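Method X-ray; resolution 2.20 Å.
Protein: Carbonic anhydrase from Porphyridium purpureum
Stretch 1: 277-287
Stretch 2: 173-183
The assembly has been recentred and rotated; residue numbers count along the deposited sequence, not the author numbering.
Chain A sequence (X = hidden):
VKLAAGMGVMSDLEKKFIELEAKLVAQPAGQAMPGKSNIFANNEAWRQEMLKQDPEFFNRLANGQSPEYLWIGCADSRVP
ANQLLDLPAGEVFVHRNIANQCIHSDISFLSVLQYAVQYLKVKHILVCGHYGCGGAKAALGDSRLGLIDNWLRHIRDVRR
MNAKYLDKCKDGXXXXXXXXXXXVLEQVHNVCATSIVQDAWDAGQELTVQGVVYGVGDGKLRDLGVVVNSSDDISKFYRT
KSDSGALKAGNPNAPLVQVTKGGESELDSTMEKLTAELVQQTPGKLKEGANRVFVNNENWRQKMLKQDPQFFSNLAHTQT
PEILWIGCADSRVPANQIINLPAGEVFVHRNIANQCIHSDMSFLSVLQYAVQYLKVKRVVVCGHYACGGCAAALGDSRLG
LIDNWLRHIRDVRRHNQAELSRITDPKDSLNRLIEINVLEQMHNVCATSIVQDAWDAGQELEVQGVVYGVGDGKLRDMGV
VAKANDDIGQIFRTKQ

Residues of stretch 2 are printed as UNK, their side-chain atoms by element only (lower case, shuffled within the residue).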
ATOM      1  N   GLU A 277      29.428  -2.723 -11.522  1.00 16.92           N
ATOM      2  CA  GLU A 277      30.142  -1.456 -11.520  1.00 14.13           C
ATOM      3  C   GLU A 277      30.105  -0.747 -10.176  1.00 16.81           C
ATOM      4  O   GLU A 277      31.082  -0.115  -9.761  1.00 19.21           O
ATOM      5  CB  GLU A 277      29.644  -0.594 -12.665  1.00 17.18           C
ATOM      6  CG  GLU A 277      29.976  -1.252 -14.002  1.00 19.00           C
ATOM      7  CD  GLU A 277      29.274  -0.642 -15.206  1.00 23.34           C
ATOM      8  OE1 GLU A 277      29.585  -1.072 -16.331  1.00 25.78           O
ATOM      9  OE2 GLU A 277      28.412   0.237 -15.045  1.00 23.23           O
ATOM     10  N   LEU A 278      29.029  -0.932  -9.427  1.00 18.07           N
ATOM     11  CA  LEU A 278      28.964  -0.292  -8.119  1.00 18.05           C
ATOM     12  C   LEU A 278      29.923  -1.010  -7.179  1.00 21.39           C
ATOM     13  O   LEU A 278      30.835  -0.412  -6.605  1.00 21.96           O
ATOM     14  CB  LEU A 278      27.550  -0.390  -7.556  1.00 18.07           C
ATOM     15  CG  LEU A 278      27.189   0.191  -6.182  1.00 15.96           C
ATOM     16  CD1 LEU A 278      26.818  -0.880  -5.218  1.00 16.25           C
ATOM     17  CD2 LEU A 278      28.275   1.044  -5.623  1.00 15.10           C
ATOM     18  N   VAL A 279      29.718  -2.318  -7.069  1.00 21.56           N
ATOM     19  CA  VAL A 279      30.476  -3.165  -6.173  1.00 20.73           C
ATOM     20  C   VAL A 279      31.981  -3.126  -6.281  1.00 18.99           C
ATOM     21  O   VAL A 279      32.667  -3.229  -5.276  1.00 20.78           O
ATOM     22  CB  VAL A 279      29.913  -4.593  -6.195  1.00 21.91           C
ATOM     23  CG1 VAL A 279      30.806  -5.535  -5.460  1.00 27.38           C
ATOM     24  CG2 VAL A 279      28.546  -4.589  -5.519  1.00 19.99           C
ATOM     25  N   GLN A 280      32.503  -2.921  -7.479  1.00 20.79           N
ATOM     26  CA  GLN A 280      33.952  -2.861  -7.635  1.00 22.26           C
ATOM     27  C   GLN A 280      34.581  -1.576  -7.090  1.00 22.10           C
ATOM     28  O   GLN A 280      35.807  -1.444  -7.118  1.00 24.42           O
ATOM     29  CB  GLN A 280      34.358  -3.064  -9.095  1.00 24.51           C
ATOM     30  CG  GLN A 280      33.971  -1.932 -10.031  1.00 32.10           C
ATOM     31  CD  GLN A 280      34.201  -2.279 -11.497  1.00 38.07           C
ATOM     32  OE1 GLN A 280      34.314  -1.399 -12.355  1.00 43.60           O
ATOM     33  NE2 GLN A 280      34.248  -3.570 -11.795  1.00 39.88           N
ATOM     34  N   GLN A 281      33.765  -0.612  -6.651  1.00 20.14           N
ATOM     35  CA  GLN A 281      34.299   0.645  -6.110  1.00 17.20           C
ATOM     36  C   GLN A 281      34.239   0.621  -4.599  1.00 16.56           C
ATOM     37  O   GLN A 281      33.450  -0.126  -4.019  1.00 19.75           O
ATOM     38  CB  GLN A 281      33.506   1.851  -6.618  1.00 17.96           C
ATOM     39  CG  GLN A 281      33.273   1.878  -8.110  1.00 14.94           C
ATOM     40  CD  GLN A 281      32.600   3.160  -8.529  1.00 19.89           C
ATOM     41  OE1 GLN A 281      33.154   4.244  -8.333  1.00 17.74           O
ATOM     42  NE2 GLN A 281      31.387   3.059  -9.069  1.00 15.60           N
ATOM     43  N   THR A 282      34.983   1.519  -3.963  1.00 19.08           N
ATOM     44  CA  THR A 282      35.015   1.581  -2.508  1.00 18.80           C
ATOM     45  C   THR A 282      33.728   2.204  -1.957  1.00 20.52           C
ATOM     46  O   THR A 282      33.285   3.247  -2.423  1.00 21.40           O
ATOM     47  CB  THR A 282      36.215   2.384  -2.023  1.00 21.01           C
ATOM     48  OG1 THR A 282      37.418   1.805  -2.524  1.00 26.25           O
ATOM     49  CG2 THR A 282      36.294   2.342  -0.514  1.00 24.92           C
ATOM     50  N   PRO A 283      33.108   1.562  -0.959  1.00 18.91           N
ATOM     51  CA  PRO A 283      31.873   2.090  -0.383  1.00 18.86           C
ATOM     52  C   PRO A 283      32.083   3.489   0.150  1.00 22.14           C
ATOM     53  O   PRO A 283      33.040   3.736   0.887  1.00 25.31           O
ATOM     54  CB  PRO A 283      31.566   1.096   0.741  1.00 18.62           C
ATOM     55  CG  PRO A 283      32.112  -0.187   0.202  1.00 20.24           C
ATOM     56  CD  PRO A 283      33.444   0.257  -0.365  1.00 18.21           C
ATOM     57  N   GLY A 284      31.215   4.408  -0.268  1.00 19.93           N
ATOM     58  CA  GLY A 284      31.303   5.778   0.181  1.00 20.83           C
ATOM     59  C   GLY A 284      32.211   6.652  -0.648  1.00 24.40           C
ATOM     60  O   GLY A 284      32.334   7.834  -0.370  1.00 29.37           O
ATOM     61  N   LYS A 285      32.869   6.077  -1.650  1.00 28.05           N
ATOM     62  CA  LYS A 285      33.782   6.842  -2.500  1.00 26.41           C
ATOM     63  C   LYS A 285      33.516   6.569  -3.961  1.00 24.01           C
ATOM     64  O   LYS A 285      34.433   6.410  -4.738  1.00 27.60           O
ATOM     65  CB  LYS A 285      35.231   6.480  -2.178  1.00 29.55           C
ATOM     66  CG  LYS A 285      35.664   6.885  -0.780  1.00 39.26           C
ATOM     67  CD  LYS A 285      36.958   6.208  -0.381  1.00 42.08           C
ATOM     68  CE  LYS A 285      37.232   6.412   1.104  1.00 48.44           C
ATOM     69  NZ  LYS A 285      38.381   5.589   1.586  1.00 54.45           N
ATOM     70  N   LEU A 286      32.252   6.495  -4.334  1.00 24.37           N
ATOM     71  CA  LEU A 286      31.907   6.229  -5.713  1.00 22.47           C
ATOM     72  C   LEU A 286      32.279   7.421  -6.581  1.00 24.93           C
ATOM     73  O   LEU A 286      32.381   8.544  -6.098  1.00 25.96           O
ATOM     74  CB  LEU A 286      30.408   5.980  -5.844  1.00 20.87           C
ATOM     75  CG  LEU A 286      29.784   4.870  -5.023  1.00 21.11           C
ATOM     76  CD1 LEU A 286      28.360   4.635  -5.550  1.00 19.20           C
ATOM     77  CD2 LEU A 286      30.639   3.602  -5.146  1.00 19.12           C
ATOM     78  N   LYS A 287      32.446   7.175  -7.870  1.00 23.55           N
ATOM     79  CA  LYS A 287      32.766   8.227  -8.812  1.00 25.66           C
ATOM     80  C   LYS A 287      31.502   8.941  -9.274  1.00 25.69           C
ATOM     81  O   LYS A 287      30.391   8.436  -9.145  1.00 23.80           O
ATOM     82  CB  LYS A 287      33.453   7.649 -10.047  1.00 28.13           C
ATOM     83  CG  LYS A 287      34.899   7.281  -9.855  1.00 32.92           C
ATOM     84  CD  LYS A 287      35.562   7.087 -11.211  1.00 45.93           C
ATOM     85  CE  LYS A 287      35.637   8.387 -12.038  1.00 47.38           C
ATOM     86  NZ  LYS A 287      36.707   9.306 -11.558  1.00 45.49           N
ATOM     87  N   UNK A 173      30.511   1.395   9.218  1.00 33.46           N
ATOM     88  CA  UNK A 173      30.313   2.531   8.330  1.00 34.55           C
ATOM     89  C   UNK A 173      30.414   2.125   6.875  1.00 30.94           C
ATOM     90  O   UNK A 173      29.583   2.501   6.064  1.00 32.85           O
ATOM     91  c   UNK A 173      31.294   3.664   8.658  1.00 42.20           C
ATOM     92  c   UNK A 173      31.048   4.291  10.045  1.00 51.80           C
ATOM     93  o   UNK A 173      29.958   4.086  10.653  1.00 56.39           O
ATOM     94  o   UNK A 173      31.962   5.001  10.529  1.00 56.79           O
ATOM     95  N   UNK A 174      31.403   1.314   6.550  1.00 27.89           N
ATOM     96  CA  UNK A 174      31.552   0.868   5.184  1.00 25.48           C
ATOM     97  C   UNK A 174      30.337   0.032   4.810  1.00 22.62           C
ATOM     98  O   UNK A 174      29.824   0.131   3.703  1.00 24.55           O
ATOM     99  o   UNK A 174      35.199  -0.073   3.000  1.00 38.13           O
ATOM    100  c   UNK A 174      34.383  -0.982   3.303  1.00 36.94           C
ATOM    101  c   UNK A 174      32.835   0.059   5.018  1.00 27.56           C
ATOM    102  o   UNK A 174      34.670  -2.203   3.302  1.00 32.34           O
ATOM    103  c   UNK A 174      32.962  -0.580   3.656  1.00 31.21           C
ATOM    104  N   UNK A 175      29.812  -0.720   5.763  1.00 18.22           N
ATOM    105  CA  UNK A 175      28.669  -1.567   5.480  1.00 17.04           C
ATOM    106  C   UNK A 175      27.382  -0.787   5.308  1.00 18.35           C
ATOM    107  O   UNK A 175      26.518  -1.179   4.513  1.00 19.69           O
ATOM    108  c   UNK A 175      28.513  -2.645   6.546  1.00 18.76           C
ATOM    109  o   UNK A 175      26.645  -5.790   6.965  1.00 31.13           O
ATOM    110  c   UNK A 175      27.467  -3.685   6.211  1.00 21.04           C
ATOM    111  c   UNK A 175      27.505  -4.885   7.135  1.00 29.81           C
ATOM    112  o   UNK A 175      28.388  -4.930   8.027  1.00 30.79           O
ATOM    113  N   UNK A 176      27.242   0.319   6.038  1.00 18.83           N
ATOM    114  CA  UNK A 176      26.048   1.154   5.909  1.00 15.36           C
ATOM    115  C   UNK A 176      26.153   1.833   4.538  1.00 16.38           C
ATOM    116  O   UNK A 176      25.198   1.818   3.760  1.00 18.84           O
ATOM    117  c   UNK A 176      23.473   2.322   6.671  1.00 13.90           C
ATOM    118  c   UNK A 176      24.677   4.226   7.723  1.00 16.66           C
ATOM    119  c   UNK A 176      24.634   2.717   7.550  1.00 19.64           C
ATOM    120  c   UNK A 176      25.991   2.205   7.026  1.00 17.60           C
ATOM    121  N   UNK A 177      27.334   2.365   4.222  1.00 15.36           N
ATOM    122  CA  UNK A 177      27.572   3.028   2.948  1.00 16.04           C
ATOM    123  C   UNK A 177      27.178   2.114   1.812  1.00 13.90           C
ATOM    124  O   UNK A 177      26.424   2.503   0.924  1.00 18.12           O
ATOM    125  n   UNK A 177      30.651   4.589   4.146  1.00 26.31           N
ATOM    126  o   UNK A 177      28.707   5.595   3.708  1.00 21.32           O
ATOM    127  c   UNK A 177      29.048   3.415   2.775  1.00 17.62           C
ATOM    128  c   UNK A 177      29.446   4.627   3.600  1.00 21.68           C
ATOM    129  N   UNK A 178      27.683   0.889   1.832  1.00 13.39           N
ATOM    130  CA  UNK A 178      27.364  -0.053   0.776  1.00  9.11           C
ATOM    131  C   UNK A 178      25.867  -0.442   0.717  1.00 10.71           C
ATOM    132  O   UNK A 178      25.329  -0.606  -0.376  1.00 11.55           O
ATOM    133  c   UNK A 178      27.919  -2.356  -0.168  1.00 10.32           C
ATOM    134  c   UNK A 178      28.843  -2.402  -1.358  1.00 19.75           C
ATOM    135  n   UNK A 178      29.220  -1.111  -1.933  1.00 22.14           N
ATOM    136  n   UNK A 178      30.676   0.253  -3.102  1.00 17.64           N
ATOM    137  c   UNK A 178      30.314  -0.949  -2.676  1.00 18.06           C
ATOM    138  n   UNK A 178      31.094  -1.992  -2.923  1.00 12.08           N
ATOM    139  c   UNK A 178      28.266  -1.292   0.856  1.00 14.68           C
ATOM    140  N   UNK A 179      25.197  -0.596   1.866  1.00  9.21           N
ATOM    141  CA  UNK A 179      23.750  -0.923   1.886  1.00 11.33           C
ATOM    142  C   UNK A 179      22.976   0.246   1.215  1.00 10.54           C
ATOM    143  O   UNK A 179      22.083   0.027   0.421  1.00  8.60           O
ATOM    144  c   UNK A 179      23.225  -1.033   3.328  1.00  8.59           C
ATOM    145  c   UNK A 179      22.121  -1.993   3.783  1.00  9.45           C
ATOM    146  c   UNK A 179      21.215  -2.460   2.685  1.00  7.82           C
ATOM    147  c   UNK A 179      21.331  -1.358   4.872  1.00  7.48           C
ATOM    148  N   UNK A 180      23.334   1.478   1.567  1.00 10.40           N
ATOM    149  CA  UNK A 180      22.699   2.664   1.028  1.00 10.72           C
ATOM    150  C   UNK A 180      22.856   2.696  -0.482  1.00 10.13           C
ATOM    151  O   UNK A 180      21.884   2.886  -1.202  1.00 14.93           O
ATOM    152  c   UNK A 180      23.317   4.981   4.069  1.00  7.00           C
ATOM    153  c   UNK A 180      22.857   5.211   0.938  1.00 11.15           C
ATOM    154  c   UNK A 180      23.235   3.921   1.726  1.00  7.89           C
ATOM    155  c   UNK A 180      22.671   3.952   3.150  1.00  7.54           C
ATOM    156  N   UNK A 181      24.049   2.383  -0.972  1.00 13.58           N
ATOM    157  CA  UNK A 181      24.302   2.352  -2.419  1.00 12.30           C
ATOM    158  C   UNK A 181      23.527   1.225  -3.106  1.00  9.19           C
ATOM    159  O   UNK A 181      22.966   1.394  -4.189  1.00 13.03           O
ATOM    160  c   UNK A 181      26.601   3.363  -2.160  1.00 11.45           C
ATOM    161  c   UNK A 181      25.799   2.198  -2.682  1.00 10.36           C
ATOM    162  c   UNK A 181      28.080   3.054  -1.995  1.00 11.94           C
ATOM    163  o   UNK A 181      28.863   3.993  -1.743  1.00 14.41           O
ATOM    164  o   UNK A 181      28.466   1.874  -2.082  1.00 14.55           O
ATOM    165  N   UNK A 182      23.500   0.062  -2.479  1.00 10.92           N
ATOM    166  CA  UNK A 182      22.776  -1.069  -3.029  1.00 10.56           C
ATOM    167  C   UNK A 182      21.266  -0.778  -2.954  1.00 10.01           C
ATOM    168  O   UNK A 182      20.500  -1.201  -3.831  1.00 10.08           O
ATOM    169  c   UNK A 182      24.517  -2.915  -2.579  1.00 19.06           C
ATOM    170  c   UNK A 182      24.921  -4.010  -1.578  1.00 17.12           C
ATOM    171  c   UNK A 182      23.126  -2.350  -2.252  1.00 11.83           C
ATOM    172  c   UNK A 182      24.523  -3.452  -4.011  1.00 14.53           C
ATOM    173  N   UNK A 183      20.834  -0.077  -1.905  1.00  7.28           N
ATOM    174  CA  UNK A 183      19.419   0.275  -1.773  1.00  8.91           C
ATOM    175  C   UNK A 183      19.011   1.137  -2.993  1.00  7.00           C
ATOM    176  O   UNK A 183      18.060   0.819  -3.697  1.00 12.10           O
ATOM    177  c   UNK A 183      19.154   1.025  -0.458  1.00  7.81           C
ATOM    178  o   UNK A 183      16.821   0.436  -0.365  1.00 13.63           O
ATOM    179  n   UNK A 183      17.334   2.572   0.063  1.00  7.00           N
ATOM    180  c   UNK A 183      17.659   1.323  -0.236  1.00  9.09           C
TER

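Position 173 carries two carbons, the second bearing two oxygens, and stays clear of stretch 1: Asp 173. Position 174 has three carbons, the third with two oxygens; its middle carbon lies 3.6 Å from Pro 283 CG, so the chain's apolar part packs on the proline ring. This is Glu 174. Position 175 repeats that pattern but its CA-to-CB bond points away, and it touches nothing here: Glu 175. Position 176 holds four carbons, forked at the second, out of reach: Leu 176.

At position 177, two carbons, the second carrying one oxygen and one nitrogen, give the pattern of asparagine: Asn 177. Asn 177 CB packs 4.0 Å from Pro 283 CB and 3.9 Å from Gly 284 N.

Position 178 shows three carbons, a nitrogen, then a carbon carrying two more nitrogens. This end reaches the carbonyls of Val 279 and Gln 281, and the atom pattern is that of arginine: Arg 178. Arg 178 NH2 donates to Gln 281 O at 2.9 Å and Arg 178 NH1 to the same oxygen at 3.2 Å, a forked grip; Arg 178 NH1 adds a weak bond to Val 279 O at 3.1 Å. Pro 283 CG covers one face of the guanidinium, Leu 278 CD1 the opposite one.

Position 179, four carbons forked at the second, is out of reach: Leu 179. Position 180, four carbons forked at the first with one arm two carbons long, is also out of reach: Ile 180.

Position 181 has three carbons, the third with two oxygens, and one oxygen accepts from Gly 284 N at 2.8 Å: Glu 181. Glu 181 OE1 forms a salt bridge with Arg 178 NH2 at 2.9 Å, while OE2 takes the glycine bond.

Position 182 offers four carbons, forked at the second, with one terminal carbon 3.7 Å from Leu 278 CD1: Leu 182. Position 183, two carbons ending in an oxygen and a nitrogen, makes no contact with stretch 1: Asn 183.

The rule is a helix face that binds backbone groups of a helix end and the turn after it, with Leu 278 and Pro 283 packing around them. Positions 174, 178, 181 and 182, with 177, supply the contact. Arg 178 binds carbonyls, Glu 181 binds an amide and also holds the arginine, and the two leucines, Leu 278 and Leu 182, close one end with apolar packing. The type II turn from Thr 282 to Lys 285 presents the Gly 284 amide. Glycine suits that place twice over: its backbone angles would jam a CB against the preceding carbonyl, and an ideal CB on Gly 284 would lie 3.0 Å from Asn 177 ND2.

Stretch 2 (173-183) DEELNRLIELN
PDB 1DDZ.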